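Side-chain contacts in aldehyde dehydrogenase family protein (Pseudomonas syringae pv. tomato, PDB 6X9L), which is a long-chain aliphatic aldehyde dehydrogenase that binds NAD+ and octanal and probably oxidises such aldehydes to the corresponding carboxylic acids: residues A[73-76]-A[77-80]; A[302-305]-A[306-310]; A[426-429]-A[430-434]. The protein carries 1 engineered substitution. All coordinates share one frame; numbering follows the deposited sequence.

Contact 1 (A[73-76]-A[77-80])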
# COMPACT_ATOMS: atom_id res chain seq x y z
N THR A 73 -19.46 -5.11 -16.46
CA THR A 73 -19.99 -4.08 -17.35
C THR A 73 -18.83 -3.37 -18.04
O THR A 73 -17.80 -3.07 -17.42
CB THR A 73 -20.87 -3.09 -16.59
OG1 THR A 73 -21.97 -3.79 -15.97
CG2 THR A 73 -21.39 -2.00 -17.51
N SER A 74 -19.00 -3.10 -19.32
CA SER A 74 -17.92 -2.57 -20.13
C SER A 74 -17.48 -1.20 -19.62
O SER A 74 -18.30 -0.39 -19.18
CB SER A 74 -18.36 -2.44 -21.57
OG SER A 74 -19.33 -1.42 -21.64
N PRO A 75 -16.18 -0.89 -19.70
CA PRO A 75 -15.73 0.46 -19.35
C PRO A 75 -16.57 1.55 -19.99
O PRO A 75 -16.95 2.51 -19.31
CB PRO A 75 -14.28 0.47 -19.84
CG PRO A 75 -13.84 -0.94 -19.68
CD PRO A 75 -15.05 -1.80 -19.97
N GLU A 76 -16.87 1.45 -21.29
CA GLU A 76 -17.68 2.48 -21.94
C GLU A 76 -19.00 2.67 -21.20
O GLU A 76 -19.43 3.80 -20.96
CB GLU A 76 -17.94 2.12 -23.41
CG GLU A 76 -16.88 1.23 -24.05
CD GLU A 76 -15.45 1.78 -23.93
OE1 GLU A 76 -15.25 2.82 -23.27
OE2 GLU A 76 -14.53 1.16 -24.49
N VAL A 77 -19.64 1.57 -20.80
CA VAL A 77 -20.96 1.68 -20.19
C VAL A 77 -20.85 2.19 -18.76
O VAL A 77 -21.64 3.04 -18.33
CB VAL A 77 -21.70 0.33 -20.27
CG1 VAL A 77 -22.85 0.32 -19.31
CG2 VAL A 77 -22.20 0.09 -21.70
N ARG A 78 -19.88 1.70 -17.99
CA ARG A 78 -19.63 2.30 -16.68
C ARG A 78 -19.41 3.81 -16.81
O ARG A 78 -20.00 4.59 -16.06
CB ARG A 78 -18.43 1.64 -16.00
CG ARG A 78 -18.55 0.13 -15.89
CD ARG A 78 -17.76 -0.42 -14.69
NE ARG A 78 -16.33 -0.15 -14.77
CZ ARG A 78 -15.43 -1.01 -15.25
NH1 ARG A 78 -15.83 -2.21 -15.68
NH2 ARG A 78 -14.14 -0.68 -15.29
N ALA A 79 -18.61 4.23 -17.79
CA ALA A 79 -18.36 5.66 -18.00
C ALA A 79 -19.65 6.43 -18.26
O ALA A 79 -19.75 7.62 -17.92
CB ALA A 79 -17.39 5.88 -19.16
N GLN A 80 -20.66 5.78 -18.85
CA GLN A 80 -21.93 6.47 -19.09
C GLN A 80 -22.67 6.76 -17.79
O GLN A 80 -23.23 7.85 -17.60
CB GLN A 80 -22.78 5.65 -20.06
CG GLN A 80 -22.28 5.74 -21.49
CD GLN A 80 -22.95 4.79 -22.47
OE1 GLN A 80 -23.65 3.85 -22.07
NE2 GLN A 80 -22.73 5.01 -23.76
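Arg78 folds back along the first turn of helix 75-91, past Pro75 and Ser74 toward Thr73. Arg78 CB lies 3.7 Å from Pro75 O. The first torsion sets CG anti to the carbonyl carbon (chi1 -54°), which turns the chain back toward the start of the helix, and Arg78 CG passes 3.3 Å from Ser74 O. Arg78 CD then passes the preceding carbonyl, 3.8 Å from Thr73 O. A bend at chi3 swings the guanidinium over the residue that begins the helix, with Pro75 covering one face near the rim. At the tip, Arg78 NH1 gives a weak, strongly bent hydrogen bond to Thr73 O at 2.8 Å; that oxygen approaches obliquely. NH2 reaches outside the turn to Ala174 O, the last residue of helix 161-174, and the side chain of Phe135 packs against this arginine too. NH1 and NH2 of this buried side chain thus turn to different backbone carbonyls, NH1 weakly to one just before its own helix and NH2 to one at the end of another.

The methyl CG2 of Thr73 meets CG1 of Val77, the two side chains crossing at about a right angle. Thr73 OG1 bonds to Gly69 O in the preceding helix 53-71. Ser74 holds OG between its own backbone N and carbonyl carbon (chi1 68°), which brings the hydroxyl to the backbone N-H of Val77 at the helix start, and Ser74 OG accepts from Val77 N at 3.1 Å. Ser74 O meanwhile accepts from Arg78 N at 2.9 Å, and Ala79 N follows with Pro75 O at 2.8 Å. A serine N-cap followed by proline at the first helical position is a classic helix start, here at the surface of the aldehyde dehydrogenase fold.

Contact 2 (A[302-305]-A[306-310])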
# COMPACT_ATOMS: atom_id res chain seq x y z
N ASN A 302 15.18 38.71 8.24
CA ASN A 302 15.19 40.14 8.00
C ASN A 302 13.92 40.62 7.32
O ASN A 302 13.78 41.81 7.01
CB ASN A 302 16.40 40.52 7.16
CG ASN A 302 16.33 39.96 5.77
OD1 ASN A 302 15.66 38.95 5.52
ND2 ASN A 302 17.02 40.61 4.84
N ARG A 303 12.99 39.71 7.03
CA ARG A 303 11.72 40.10 6.43
C ARG A 303 10.53 39.81 7.34
O ARG A 303 9.40 40.11 6.97
CB ARG A 303 11.54 39.39 5.07
CG ARG A 303 12.57 39.80 4.01
CD ARG A 303 12.34 41.24 3.50
NE ARG A 303 12.04 41.27 2.07
CZ ARG A 303 11.14 42.07 1.52
NH1 ARG A 303 10.44 42.90 2.29
NH2 ARG A 303 10.91 42.05 0.22
N LEU A 304 10.77 39.26 8.53
CA LEU A 304 9.67 38.80 9.38
C LEU A 304 8.73 39.93 9.77
O LEU A 304 7.50 39.79 9.67
CB LEU A 304 10.23 38.10 10.62
CG LEU A 304 9.29 37.36 11.58
CD1 LEU A 304 8.61 36.15 10.94
CD2 LEU A 304 10.06 36.94 12.83
N ALA A 305 9.27 41.07 10.22
CA ALA A 305 8.39 42.16 10.66
C ALA A 305 7.49 42.65 9.53
O ALA A 305 6.34 43.03 9.78
CB ALA A 305 9.21 43.32 11.22
N GLU A 306 7.98 42.63 8.30
CA GLU A 306 7.13 43.02 7.18
C GLU A 306 6.01 42.00 6.95
O GLU A 306 4.85 42.38 6.74
CB GLU A 306 7.97 43.19 5.91
CG GLU A 306 7.20 43.84 4.78
CD GLU A 306 8.02 44.00 3.51
OE1 GLU A 306 7.43 43.81 2.42
OE2 GLU A 306 9.23 44.31 3.59
N VAL A 307 6.34 40.70 6.97
CA VAL A 307 5.31 39.70 6.71
C VAL A 307 4.32 39.64 7.87
O VAL A 307 3.12 39.44 7.66
CB VAL A 307 5.92 38.31 6.39
CG1 VAL A 307 7.41 38.41 6.05
CG2 VAL A 307 5.67 37.33 7.51
N GLU A 308 4.80 39.81 9.10
CA GLU A 308 3.89 39.93 10.24
C GLU A 308 2.82 40.98 9.97
O GLU A 308 1.62 40.69 9.99
CB GLU A 308 4.65 40.25 11.52
CG GLU A 308 5.33 39.07 12.18
CD GLU A 308 6.11 39.49 13.42
OE1 GLU A 308 6.10 40.70 13.75
OE2 GLU A 308 6.72 38.62 14.08
N ALA A 309 3.25 42.22 9.69
CA ALA A 309 2.31 43.29 9.38
C ALA A 309 1.37 42.91 8.25
O ALA A 309 0.16 43.16 8.31
CB ALA A 309 3.07 44.57 9.03
N LEU A 310 1.91 42.30 7.19
CA LEU A 310 1.09 41.93 6.05
C LEU A 310 0.08 40.84 6.41
O LEU A 310 -1.00 40.79 5.82
CB LEU A 310 1.98 41.46 4.91
CG LEU A 310 2.75 42.59 4.24
CD1 LEU A 310 4.08 42.07 3.69
CD2 LEU A 310 1.88 43.18 3.14
O HOH W 1 11.20 43.40 5.79
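Leu304 O and Ala305 O receive Glu308 N and Ala309 N at 2.8 and 3.2 Å, in nearly straight bonds that open helix 304-316. Arg303, just before the helix, and Glu306 lie side by side and point the same way, their flat ends turned 59° apart. Glu306 OE2 stands at the edge of the Arg303 guanidinium, near its plane and facing NH1, as in a salt bridge, but the modelled separation is too short to be trusted and the detail is doubtful. A water donates to Asn302 O at 3.3 Å and also appears to reach Glu306 OE2.

In Glu308, CG sits anti to the carbonyl carbon (chi1 -80°) and the rest of the chain is extended, laying Glu308 CG 3.4 Å from Leu304 O and Glu308 OE2 3.8 Å from Leu304 CG. Each carboxylate oxygen has a polar partner farther along the chain: OE1 pairs with Lys355 NZ and OE2 with Ser379 OG, which tie this buried acid to strands 355-358 and 376-379. Leu304 and Val307 rest on Val299 of strand 296-300 and Leu399 of strand 396-402, while Val307 and Leu310 meet Val276 of helix 272-284.

Contact 3 (A[426-429]-A[430-434])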
# COMPACT_ATOMS: atom_id res chain seq x y z
N GLN A 426 10.56 34.41 -7.18
CA GLN A 426 10.58 35.03 -8.50
C GLN A 426 11.37 34.19 -9.50
O GLN A 426 10.90 33.94 -10.61
CB GLN A 426 11.13 36.46 -8.41
CG GLN A 426 10.32 37.48 -9.20
CD GLN A 426 9.76 38.62 -8.34
OE1 GLN A 426 10.41 39.09 -7.40
NE2 GLN A 426 8.55 39.06 -8.66
N ASP A 427 12.57 33.76 -9.12
CA ASP A 427 13.34 32.87 -9.99
C ASP A 427 12.69 31.49 -10.01
O ASP A 427 12.74 30.77 -9.00
CB ASP A 427 14.79 32.78 -9.53
CG ASP A 427 15.59 31.76 -10.33
OD1 ASP A 427 15.02 31.19 -11.28
OD2 ASP A 427 16.77 31.52 -10.01
N LEU A 428 12.12 31.10 -11.16
CA LEU A 428 11.38 29.84 -11.27
C LEU A 428 12.32 28.64 -11.18
O LEU A 428 11.95 27.61 -10.60
CB LEU A 428 10.58 29.80 -12.57
CG LEU A 428 9.71 28.56 -12.91
CD1 LEU A 428 8.49 28.48 -12.01
CD2 LEU A 428 9.27 28.56 -14.36
N GLU A 429 13.51 28.74 -11.77
CA GLU A 429 14.48 27.66 -11.64
C GLU A 429 14.76 27.37 -10.17
O GLU A 429 14.62 26.23 -9.71
CB GLU A 429 15.77 28.02 -12.39
CG GLU A 429 16.98 27.22 -12.00
CD GLU A 429 18.20 27.53 -12.85
OE1 GLU A 429 18.72 28.67 -12.79
OE2 GLU A 429 18.64 26.62 -13.58
N LEU A 430 15.12 28.39 -9.40
CA LEU A 430 15.40 28.18 -7.98
C LEU A 430 14.19 27.59 -7.27
O LEU A 430 14.33 26.64 -6.49
CB LEU A 430 15.82 29.50 -7.33
CG LEU A 430 15.86 29.42 -5.80
CD1 LEU A 430 17.08 28.66 -5.28
CD2 LEU A 430 15.80 30.82 -5.22
N ALA A 431 13.00 28.13 -7.54
CA ALA A 431 11.79 27.65 -6.86
C ALA A 431 11.52 26.17 -7.16
O ALA A 431 11.10 25.42 -6.27
CB ALA A 431 10.60 28.52 -7.27
N ARG A 432 11.77 25.73 -8.39
CA ARG A 432 11.64 24.31 -8.72
C ARG A 432 12.61 23.46 -7.92
O ARG A 432 12.22 22.45 -7.32
CB ARG A 432 11.86 24.09 -10.21
CG ARG A 432 10.72 24.50 -11.07
CD ARG A 432 11.20 24.84 -12.46
NE ARG A 432 10.13 24.72 -13.43
CZ ARG A 432 10.09 25.37 -14.59
NH1 ARG A 432 11.07 26.20 -14.92
NH2 ARG A 432 9.07 25.18 -15.42
N SER A 433 13.90 23.83 -7.92
CA SER A 433 14.87 23.03 -7.19
C SER A 433 14.51 22.92 -5.70
O SER A 433 14.71 21.86 -5.09
CB SER A 433 16.28 23.60 -7.39
OG SER A 433 16.54 24.66 -6.49
N VAL A 434 13.96 23.98 -5.11
CA VAL A 434 13.52 23.89 -3.72
C VAL A 434 12.34 22.92 -3.60
O VAL A 434 12.29 22.08 -2.68
CB VAL A 434 13.17 25.29 -3.16
CG1 VAL A 434 12.95 25.21 -1.65
CG2 VAL A 434 14.25 26.30 -3.51
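Leu430 is met by Asp427 at the start of helix 428-435, the helical arm of a beta-alpha-beta crossover that links parallel strands 422-424 and 442-445. Asp427 is the N-cap. With CG anti to the backbone N (chi1 174°), the Asp427 carboxylate reaches the first turn, and Asp427 OD1 accepts a weak capping bond from Leu430 N at 3.4 Å. Asp427 OD2 lies against Leu430 CB at 3.5 Å, the two side chains crossing at about a right angle. The cap residue is itself held through its backbone, because Asp427 N and Gln426 N are bound by the two carboxylate oxygens of Asp269. Leu430 also touches Leu267, which packs the helix against the loop after strand 263-266.

At Ala431 the backbone takes over: Ala431 N donates to Asp427 O at 3.0 Å. The methyl CB stays near the same carbonyl and that of Leu428.

Arg432 N bonds to Leu428 O at 2.9 Å, and the side chain then runs back over that carbonyl, Arg432 CG at 3.4 Å from Leu428 O. The chain is extended from CG to NE, which carries the guanidinium across the Leu428 side chain. There the CD2 methyl of the leucine comes over one face of the flat group, toward its NH1 rim. This corner belongs to the subunit interface: Phe485 of the second subunit makes a cation-pi contact with Arg432 and packs on Leu428, and Ala486 of that subunit also touches the arginine.

Ser433 N continues the pattern with Glu429 O at 3.1 Å. Val434 N bonds to Leu430 O, an oxygen with a second donor as well: Ser433 OG, set between its own backbone N and carbonyl carbon (chi1 84°), turns back to reach Leu430 O at 3.0 Å.

Overall arrangement
All three contacts form the first turn of a helix at the periphery of the chain, their centres 27 to 32 Å from its centre and away from the NAD and octanal pockets. Contact 1 stands apart, about 55 Å from contact 2 and 43 Å from contact 3 between centres; contacts 1 and 2 are on opposite sides of the chain's centre. Contacts 2 and 3 are neighbours, 22 Å between centres and about 8 Å between nearest atoms, without touching. Both helices belong with the same seven-stranded mixed sheet, probably that of the catalytic domain. Of the three, contact 3 alone meets the second subunit.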